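Local coordinates for protein sugar phosphate isomerase/epimerase (Parabacteroides distasonis, PDB 3OBE) that probably acts as an isomerase or epimerase on sugars or sugar phosphates, with a fold of the xylose isomerase-like TIM-barrel type, at residues N43-A48 with T286-V291; I92-L97 with F240-I245; V276-D281 with E292-Y297. One frame throughout, in Å; residues are numbered along the deposited sequence.

Interaction 1: N43-A48 with T286-V291; sequences NRLAKA and TQFEGV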
loop_
_atom_site.group_PDB
_atom_site.type_symbol
_atom_site.label_atom_id
_atom_site.label_comp_id
_atom_site.label_asym_id
_atom_site.label_seq_id
_atom_site.Cartn_x
_atom_site.Cartn_y
_atom_site.Cartn_z
ATOM N N ASN A 43 -3.783 -4.530 -20.398
ATOM C CA ASN A 43 -2.761 -4.802 -21.392
ATOM C C ASN A 43 -1.746 -3.665 -21.463
ATOM O O ASN A 43 -0.532 -3.869 -21.543
ATOM C CB ASN A 43 -3.420 -5.013 -22.759
ATOM C CG ASN A 43 -2.438 -5.449 -23.801
ATOM O OD1 ASN A 43 -1.921 -6.563 -23.749
ATOM N ND2 ASN A 43 -2.173 -4.581 -24.764
ATOM N N ARG A 44 -2.254 -2.447 -21.427
ATOM C CA ARG A 44 -1.388 -1.270 -21.390
ATOM C C ARG A 44 -0.417 -1.284 -20.194
ATOM O O ARG A 44 0.791 -0.973 -20.326
ATOM C CB ARG A 44 -2.292 -0.037 -21.319
ATOM C CG ARG A 44 -1.701 1.139 -21.955
ATOM C CD ARG A 44 -2.741 2.225 -22.297
ATOM N NE ARG A 44 -2.051 3.495 -22.281
ATOM C CZ ARG A 44 -2.653 4.678 -22.360
ATOM N NH1 ARG A 44 -3.973 4.760 -22.446
ATOM N NH2 ARG A 44 -1.921 5.777 -22.365
ATOM N N LEU A 45 -0.955 -1.609 -19.023
ATOM C CA LEU A 45 -0.127 -1.693 -17.825
ATOM C C LEU A 45 0.964 -2.774 -17.992
ATOM O O LEU A 45 2.149 -2.538 -17.668
ATOM C CB LEU A 45 -0.985 -1.952 -16.632
ATOM C CG LEU A 45 -1.947 -0.825 -16.264
ATOM C CD1 LEU A 45 -2.739 -1.230 -15.043
ATOM C CD2 LEU A 45 -1.139 0.499 -15.965
ATOM N N ALA A 46 0.559 -3.932 -18.511
ATOM C CA ALA A 46 1.520 -5.018 -18.776
ATOM C C ALA A 46 2.584 -4.583 -19.759
ATOM O O ALA A 46 3.777 -4.820 -19.524
ATOM C CB ALA A 46 0.806 -6.347 -19.223
ATOM N N LYS A 47 2.178 -3.897 -20.826
ATOM C CA LYS A 47 3.140 -3.392 -21.830
ATOM C C LYS A 47 4.154 -2.392 -21.219
ATOM O O LYS A 47 5.340 -2.340 -21.577
ATOM C CB LYS A 47 2.380 -2.774 -23.013
ATOM N N ALA A 48 3.710 -1.613 -20.247
ATOM C CA ALA A 48 4.613 -0.656 -19.565
ATOM C C ALA A 48 5.568 -1.290 -18.571
ATOM O O ALA A 48 6.516 -0.639 -18.100
ATOM C CB ALA A 48 3.812 0.431 -18.852
ATOM N N THR A 286 -3.525 12.665 -18.690
ATOM C CA THR A 286 -4.169 11.442 -18.223
ATOM C C THR A 286 -3.362 10.778 -17.121
ATOM O O THR A 286 -2.129 10.839 -17.089
ATOM C CB THR A 286 -4.377 10.418 -19.375
ATOM O OG1 THR A 286 -3.109 9.970 -19.888
ATOM C CG2 THR A 286 -5.188 10.996 -20.491
ATOM N N GLN A 287 -4.060 10.052 -16.245
ATOM C CA GLN A 287 -3.367 9.201 -15.289
ATOM C C GLN A 287 -2.568 8.126 -15.986
ATOM O O GLN A 287 -1.461 7.811 -15.526
ATOM C CB GLN A 287 -4.354 8.603 -14.284
ATOM C CG GLN A 287 -5.011 9.671 -13.394
ATOM C CD GLN A 287 -3.989 10.437 -12.594
ATOM O OE1 GLN A 287 -3.622 11.550 -12.955
ATOM N NE2 GLN A 287 -3.519 9.855 -11.507
ATOM N N PHE A 288 -3.082 7.587 -17.093
ATOM C CA PHE A 288 -2.287 6.565 -17.828
ATOM C C PHE A 288 -0.928 7.088 -18.207
ATOM O O PHE A 288 0.054 6.376 -18.077
ATOM C CB PHE A 288 -2.999 5.999 -19.041
ATOM C CG PHE A 288 -3.584 4.655 -18.791
ATOM C CD1 PHE A 288 -2.764 3.558 -18.635
ATOM C CD2 PHE A 288 -4.947 4.487 -18.676
ATOM C CE1 PHE A 288 -3.300 2.311 -18.403
ATOM C CE2 PHE A 288 -5.485 3.224 -18.418
ATOM C CZ PHE A 288 -4.639 2.150 -18.296
ATOM N N GLU A 289 -0.866 8.316 -18.706
ATOM C CA GLU A 289 0.424 8.904 -19.056
ATOM C C GLU A 289 1.382 8.913 -17.906
ATOM O O GLU A 289 2.525 8.496 -18.036
ATOM C CB GLU A 289 0.264 10.307 -19.625
ATOM C CG GLU A 289 1.651 10.880 -20.018
ATOM C CD GLU A 289 1.636 12.296 -20.499
ATOM O OE1 GLU A 289 0.539 12.874 -20.656
ATOM O OE2 GLU A 289 2.777 12.839 -20.657
ATOM N N GLY A 290 0.916 9.377 -16.759
ATOM C CA GLY A 290 1.773 9.481 -15.558
ATOM C C GLY A 290 2.220 8.121 -15.073
ATOM O O GLY A 290 3.385 7.928 -14.732
ATOM N N VAL A 291 1.317 7.156 -15.194
ATOM C CA VAL A 291 1.605 5.780 -14.791
ATOM C C VAL A 291 2.616 5.134 -15.753
ATOM O O VAL A 291 3.542 4.464 -15.335
ATOM C CB VAL A 291 0.267 4.990 -14.684
ATOM C CG1 VAL A 291 0.506 3.537 -14.753
ATOM C CG2 VAL A 291 -0.481 5.450 -13.384
HETATM O O HOH W 1 -2.894 8.497 -22.206
#
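R44 lies along F288 where two outer helices of the TIM barrel run side by side. Helix 38-48 follows the first barrel strand and helix 287-300 the last. The axes of the short helical segments approach to 11.2 Å, at 22° to each other. The R44 chain is extended from CG to NE, which carries it across the ring. Its CB lies 3.9 Å from F288 CE1, and CG nears the same atom. R44 CD sits over the ring face, offset toward the rim. R44 NE, near F288 CD1, forms a salt bridge with E292. The guanidinium lies flat over the CB-CG end of F288, planes 10° apart: R44 CZ and NH1 are near F288 CG, and NH2 is 3.5 Å from F288 CB. L45 CD2 touches F288 CE1 and V291 CG1, each at 3.7 Å. L25 and L30 pack on L45 and V291. With an alanine in place of F288, the R44 guanidinium would probably lose its flat support, and a gap would open beside L45 CD2. T286 is the N-cap of helix 287-300, its OG1 accepting from E289 N. A water in the guanidinium plane joins R44 NH2 (2.9 Å) to T286 OG1 (2.8 Å).

Interaction 2: I92-L97 with F240-I245; sequences ISSSHL and FKLLHI. With EOH (ethanol), chain H.
H96 NE2 is hydrogen-bonded to E216 OE1 and also lies 3.7 Å from H244 NE2, across the inside of the barrel. The two side chains reach toward each other from facing strands. Their rings are near parallel, at 7°, but slid apart. The centroids are 5.2 Å from each other, so there is little overlap and this is no full stack. H96 CE1 and H244 CE1 are 3.7 Å apart, so the CE1-NE2 side of each ring is what meets the other. The H96 CG is anti to the carbonyl carbon, chi1 -88°, which carries the ring from the end of its strand toward H244. H169 adds a third ring, inclined to both and touching each.

H244 NE2 has its hydrogen bond with E54 OE1. The other oxygen of that carboxylate, OE2, bonds to S94 OG. E54 therefore joins both segments through one group and helps fix the turn of the H244 ring. Deeper in the barrel, S94 OG approaches L242 CD1 at 4.4 Å, a loose contact.

On the other edge of H96, ND1 points in the ring plane to the oxygen of an ethanol. The distance from H96 ND1 to the ethanol O, 2.5 Å, is short for such a bond, so its exact length is doubtful. The ethanol probably came from the crystallisation liquor. A phosphate ion, probably also from the liquor, lies about 3 Å from the H96 side chain.

Strands 91-95 and 240-245 stand across the barrel from each other, with three strands between them on either side. Polar residues and small bound molecules gathered at the C-terminal ends of the strands are consistent with the usual active-site position of a TIM barrel.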
loop_
_atom_site.group_PDB
_atom_site.type_symbol
_atom_site.label_atom_id
_atom_site.label_comp_id
_atom_site.label_asym_id
_atom_site.label_seq_id
_atom_site.Cartn_x
_atom_site.Cartn_y
_atom_site.Cartn_z
ATOM N N ILE A 92 -2.906 -9.665 -9.005
ATOM C CA ILE A 92 -3.386 -8.881 -7.842
ATOM C C ILE A 92 -2.694 -9.433 -6.590
ATOM O O ILE A 92 -3.053 -10.531 -6.121
ATOM C CB ILE A 92 -4.932 -8.940 -7.661
ATOM C CG1 ILE A 92 -5.649 -8.547 -8.944
ATOM C CG2 ILE A 92 -5.327 -8.036 -6.486
ATOM C CD1 ILE A 92 -7.185 -8.850 -8.950
ATOM N N SER A 93 -1.727 -8.689 -6.080
ATOM C CA SER A 93 -0.925 -9.104 -4.950
ATOM C C SER A 93 -1.199 -8.393 -3.661
ATOM O O SER A 93 -0.822 -8.916 -2.594
ATOM C CB SER A 93 0.538 -9.104 -5.297
ATOM O OG SER A 93 1.021 -7.901 -5.873
ATOM N N SER A 94 -1.906 -7.255 -3.719
ATOM C CA SER A 94 -2.306 -6.546 -2.555
ATOM C C SER A 94 -3.664 -5.871 -2.734
ATOM O O SER A 94 -4.179 -5.805 -3.844
ATOM C CB SER A 94 -1.203 -5.543 -2.178
ATOM O OG SER A 94 -1.440 -4.909 -0.946
ATOM N N SER A 95 -4.199 -5.348 -1.650
ATOM C CA SER A 95 -5.495 -4.733 -1.634
ATOM C C SER A 95 -5.562 -3.774 -0.467
ATOM O O SER A 95 -5.138 -4.102 0.625
ATOM C CB SER A 95 -6.557 -5.823 -1.500
ATOM O OG SER A 95 -7.839 -5.251 -1.308
ATOM N N HIS A 96 -6.043 -2.575 -0.741
ATOM C CA HIS A 96 -6.312 -1.576 0.299
ATOM C C HIS A 96 -7.777 -1.656 0.746
ATOM O O HIS A 96 -8.715 -1.567 -0.106
ATOM C CB HIS A 96 -6.086 -0.179 -0.269
ATOM C CG HIS A 96 -4.679 0.309 -0.147
ATOM N ND1 HIS A 96 -4.364 1.638 -0.233
ATOM C CD2 HIS A 96 -3.517 -0.342 0.125
ATOM C CE1 HIS A 96 -3.062 1.785 -0.101
ATOM N NE2 HIS A 96 -2.528 0.616 0.176
ATOM N N LEU A 97 -8.005 -1.789 2.059
ATOM C CA LEU A 97 -9.348 -1.826 2.605
ATOM C C LEU A 97 -9.352 -1.295 4.013
ATOM O O LEU A 97 -8.398 -1.470 4.787
ATOM C CB LEU A 97 -9.945 -3.248 2.563
ATOM C CG LEU A 97 -9.298 -4.346 3.417
ATOM C CD1 LEU A 97 -10.170 -5.632 3.349
ATOM C CD2 LEU A 97 -7.883 -4.677 2.995
ATOM N N PHE A 240 8.956 -2.669 7.625
ATOM C CA PHE A 240 8.542 -2.079 6.372
ATOM C C PHE A 240 8.743 -3.081 5.266
ATOM O O PHE A 240 9.833 -3.174 4.697
ATOM C CB PHE A 240 9.337 -0.780 6.177
ATOM C CG PHE A 240 8.953 0.288 7.130
ATOM C CD1 PHE A 240 7.648 0.747 7.156
ATOM C CD2 PHE A 240 9.861 0.856 8.025
ATOM C CE1 PHE A 240 7.258 1.748 8.042
ATOM C CE2 PHE A 240 9.446 1.828 8.902
ATOM C CZ PHE A 240 8.177 2.281 8.893
ATOM N N LYS A 241 7.705 -3.870 4.979
ATOM C CA LYS A 241 7.814 -4.967 4.028
ATOM C C LYS A 241 7.366 -4.574 2.605
ATOM O O LYS A 241 7.718 -5.263 1.644
ATOM C CB LYS A 241 7.022 -6.212 4.504
ATOM C CG LYS A 241 7.622 -6.889 5.763
ATOM C CD LYS A 241 6.947 -8.231 6.064
ATOM C CE LYS A 241 7.519 -8.940 7.294
ATOM N NZ LYS A 241 6.682 -10.092 7.707
ATOM N N LEU A 242 6.601 -3.498 2.499
ATOM C CA LEU A 242 6.191 -2.910 1.223
ATOM C C LEU A 242 6.516 -1.422 1.244
ATOM O O LEU A 242 6.552 -0.763 2.305
ATOM C CB LEU A 242 4.683 -3.088 0.985
ATOM C CG LEU A 242 4.096 -4.477 0.917
ATOM C CD1 LEU A 242 2.560 -4.398 0.899
ATOM C CD2 LEU A 242 4.652 -5.244 -0.276
ATOM N N LEU A 243 6.697 -0.843 0.056
ATOM C CA LEU A 243 6.646 0.589 -0.090
ATOM C C LEU A 243 5.488 0.969 -0.993
ATOM O O LEU A 243 5.127 0.211 -1.920
ATOM C CB LEU A 243 7.903 1.152 -0.742
ATOM C CG LEU A 243 9.261 0.808 -0.095
ATOM C CD1 LEU A 243 10.477 1.356 -0.905
ATOM C CD2 LEU A 243 9.282 1.259 1.378
ATOM N N HIS A 244 4.991 2.183 -0.772
ATOM C CA HIS A 244 4.358 2.938 -1.843
ATOM C C HIS A 244 5.384 3.890 -2.424
ATOM O O HIS A 244 6.067 4.619 -1.672
ATOM C CB HIS A 244 3.148 3.713 -1.374
ATOM C CG HIS A 244 1.869 3.023 -1.698
ATOM N ND1 HIS A 244 0.707 3.690 -2.011
ATOM C CD2 HIS A 244 1.565 1.703 -1.725
ATOM C CE1 HIS A 244 -0.260 2.820 -2.238
ATOM N NE2 HIS A 244 0.220 1.601 -2.049
ATOM N N ILE A 245 5.511 3.845 -3.748
ATOM C CA ILE A 245 6.394 4.719 -4.495
ATOM C C ILE A 245 5.516 5.779 -5.142
ATOM O O ILE A 245 4.676 5.482 -6.019
ATOM C CB ILE A 245 7.251 3.934 -5.536
ATOM C CG1 ILE A 245 8.224 2.984 -4.804
ATOM C CG2 ILE A 245 7.976 4.880 -6.525
ATOM C CD1 ILE A 245 9.329 3.740 -3.963
HETATM C C1 EOH H . -6.960 3.200 -2.043
HETATM C C2 EOH H . -8.359 3.829 -1.970
HETATM O O EOH H . -6.328 3.129 -0.757
#

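Interaction 3: V276-D281 with E292-Y297; sequences VELEGD and EKSAAY
S294 meets V276 and L278 in a small buried contact of 83 Å², summed over both sides. The backbones stay well apart. The nearest pair of CA atoms, those of V276 and S294, are 8.0 Å from each other, so side chains make the contact. The apolar part is slight. V276 CG1 comes to 4.3 Å from S294 CB. It is anti to the backbone N, chi1 173°, which turns it to the helix, where L298 also touches V276. L278 CD1 lies 3.7 Å from S294 OG, and CD2 of the same leucine is a little farther from that oxygen. Both methyls thus pack against a hydroxyl, without a polar bond.

No hydrogen bond crosses between the two segments. The S294 hydroxyl is satisfied elsewhere. Its OG is hydrogen-bonded to G290 O, one turn back in the same helix, and to I251 N of a neighbouring loop. The torsion of S294, chi1 -62°, places OG beside its own backbone N. The two bonds are likely to fix the rotation of the hydroxyl beside the L278 methyls. Q287 bonds to both E279 O and D281 N, and V276 pairs through its backbone with strand 24-26.

The arrangement is the last beta-alpha unit of the TIM barrel: the end of strand 273-276 and the loop after it are covered by the helix that follows.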
loop_
_atom_site.group_PDB
_atom_site.type_symbol
_atom_site.label_atom_id
_atom_site.label_comp_id
_atom_site.label_asym_id
_atom_site.label_seq_id
_atom_site.Cartn_x
_atom_site.Cartn_y
_atom_site.Cartn_z
ATOM N N VAL A 276 3.454 1.607 -7.044
ATOM C CA VAL A 276 3.366 2.981 -7.483
ATOM C C VAL A 276 1.967 3.557 -7.254
ATOM O O VAL A 276 0.951 2.881 -7.504
ATOM C CB VAL A 276 3.722 3.065 -9.000
ATOM C CG1 VAL A 276 3.485 4.439 -9.561
ATOM C CG2 VAL A 276 5.186 2.621 -9.236
ATOM N N GLU A 277 1.915 4.813 -6.845
ATOM C CA GLU A 277 0.659 5.551 -6.818
ATOM C C GLU A 277 0.868 6.958 -7.330
ATOM O O GLU A 277 1.890 7.586 -7.044
ATOM C CB GLU A 277 0.043 5.587 -5.429
ATOM C CG GLU A 277 -1.371 6.247 -5.444
ATOM C CD GLU A 277 -2.277 5.883 -4.281
ATOM O OE1 GLU A 277 -1.878 5.082 -3.420
ATOM O OE2 GLU A 277 -3.413 6.418 -4.279
ATOM N N LEU A 278 -0.116 7.458 -8.061
ATOM C CA LEU A 278 -0.190 8.846 -8.487
ATOM C C LEU A 278 -1.539 9.434 -8.101
ATOM O O LEU A 278 -2.562 8.771 -8.207
ATOM C CB LEU A 278 -0.052 9.026 -9.986
ATOM C CG LEU A 278 1.318 8.943 -10.652
ATOM C CD1 LEU A 278 1.969 7.596 -10.527
ATOM C CD2 LEU A 278 1.260 9.423 -12.132
ATOM N N GLU A 279 -1.474 10.664 -7.618
ATOM C CA GLU A 279 -2.665 11.472 -7.434
ATOM C C GLU A 279 -3.068 12.075 -8.783
ATOM O O GLU A 279 -2.376 11.898 -9.784
ATOM C CB GLU A 279 -2.424 12.514 -6.343
ATOM C CG GLU A 279 -1.483 13.636 -6.729
ATOM C CD GLU A 279 -1.209 14.543 -5.554
ATOM O OE1 GLU A 279 -0.379 14.172 -4.706
ATOM O OE2 GLU A 279 -1.864 15.618 -5.485
ATOM N N GLY A 280 -4.223 12.716 -8.818
ATOM C CA GLY A 280 -4.762 13.338 -10.046
ATOM C C GLY A 280 -3.854 14.450 -10.527
ATOM O O GLY A 280 -3.290 15.203 -9.736
ATOM N N ASP A 281 -3.632 14.502 -11.842
ATOM C CA ASP A 281 -2.794 15.534 -12.434
ATOM C C ASP A 281 -3.426 16.880 -12.292
ATOM O O ASP A 281 -4.649 17.023 -12.366
ATOM C CB ASP A 281 -2.562 15.249 -13.933
ATOM C CG ASP A 281 -1.457 16.080 -14.523
ATOM O OD1 ASP A 281 -0.434 16.319 -13.858
ATOM O OD2 ASP A 281 -1.575 16.518 -15.676
ATOM N N GLU A 292 2.458 5.389 -17.039
ATOM C CA GLU A 292 3.389 4.863 -18.048
ATOM C C GLU A 292 4.788 5.479 -17.932
ATOM O O GLU A 292 5.781 4.753 -17.989
ATOM C CB GLU A 292 2.805 5.101 -19.421
ATOM C CG GLU A 292 1.663 4.161 -19.699
ATOM C CD GLU A 292 1.033 4.354 -21.046
ATOM O OE1 GLU A 292 0.916 5.525 -21.516
ATOM O OE2 GLU A 292 0.657 3.323 -21.651
ATOM N N LYS A 293 4.850 6.784 -17.754
ATOM C CA LYS A 293 6.106 7.504 -17.606
ATOM C C LYS A 293 6.820 7.136 -16.302
ATOM O O LYS A 293 8.055 7.050 -16.274
ATOM C CB LYS A 293 5.912 9.010 -17.729
ATOM C CG LYS A 293 5.727 9.379 -19.228
ATOM C CD LYS A 293 5.595 10.818 -19.489
ATOM C CE LYS A 293 5.781 11.013 -21.006
ATOM N NZ LYS A 293 4.971 12.044 -21.537
ATOM N N SER A 294 6.060 6.857 -15.255
ATOM C CA SER A 294 6.593 6.356 -13.972
ATOM C C SER A 294 7.240 5.012 -14.183
ATOM O O SER A 294 8.398 4.765 -13.750
ATOM C CB SER A 294 5.512 6.303 -12.894
ATOM O OG SER A 294 5.005 7.607 -12.639
ATOM N N ALA A 295 6.540 4.157 -14.914
ATOM C CA ALA A 295 7.062 2.825 -15.235
ATOM C C ALA A 295 8.354 2.974 -16.014
ATOM O O ALA A 295 9.301 2.246 -15.727
ATOM C CB ALA A 295 6.027 1.966 -16.028
ATOM N N ALA A 296 8.394 3.893 -16.991
ATOM C CA ALA A 296 9.582 4.067 -17.838
ATOM C C ALA A 296 10.820 4.452 -16.978
ATOM O O ALA A 296 11.945 3.940 -17.205
ATOM C CB ALA A 296 9.312 5.103 -18.991
ATOM N N TYR A 297 10.613 5.280 -15.975
ATOM C CA TYR A 297 11.695 5.681 -15.062
ATOM C C TYR A 297 12.212 4.495 -14.267
ATOM O O TYR A 297 13.426 4.270 -14.148
ATOM C CB TYR A 297 11.169 6.748 -14.110
ATOM C CG TYR A 297 12.109 7.145 -12.985
ATOM C CD1 TYR A 297 13.167 8.021 -13.189
ATOM C CD2 TYR A 297 11.904 6.635 -11.706
ATOM C CE1 TYR A 297 13.980 8.375 -12.153
ATOM C CE2 TYR A 297 12.691 7.017 -10.670
ATOM C CZ TYR A 297 13.727 7.870 -10.891
ATOM O OH TYR A 297 14.520 8.239 -9.811
#

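Overall arrangement
From the N terminus, the chain passes strand 24-26 and the short helix 32-35 before helix 38-48, where interaction 1 opens. Interaction 2 opens at 92-97 and closes at 240-245, so its loop of 142 residues falls wholly within the 237 residues spanned by interaction 1. Interaction 3 then opens at 276-281, before 286-291 closes interaction 1, and closes itself at 292-297. Interactions 1 and 3 therefore cross and share helix 287-300. They touch at several points, among them G290 packed on L278 and A48 on A295. Interactions 2 and 3 meet where I245 O probably bonds to E277 N. Together they tie helix 38-48 to helix 287-300, strand 91-95 to the facing strand 240-245, and the end of strand 273-276 to helix 287-300.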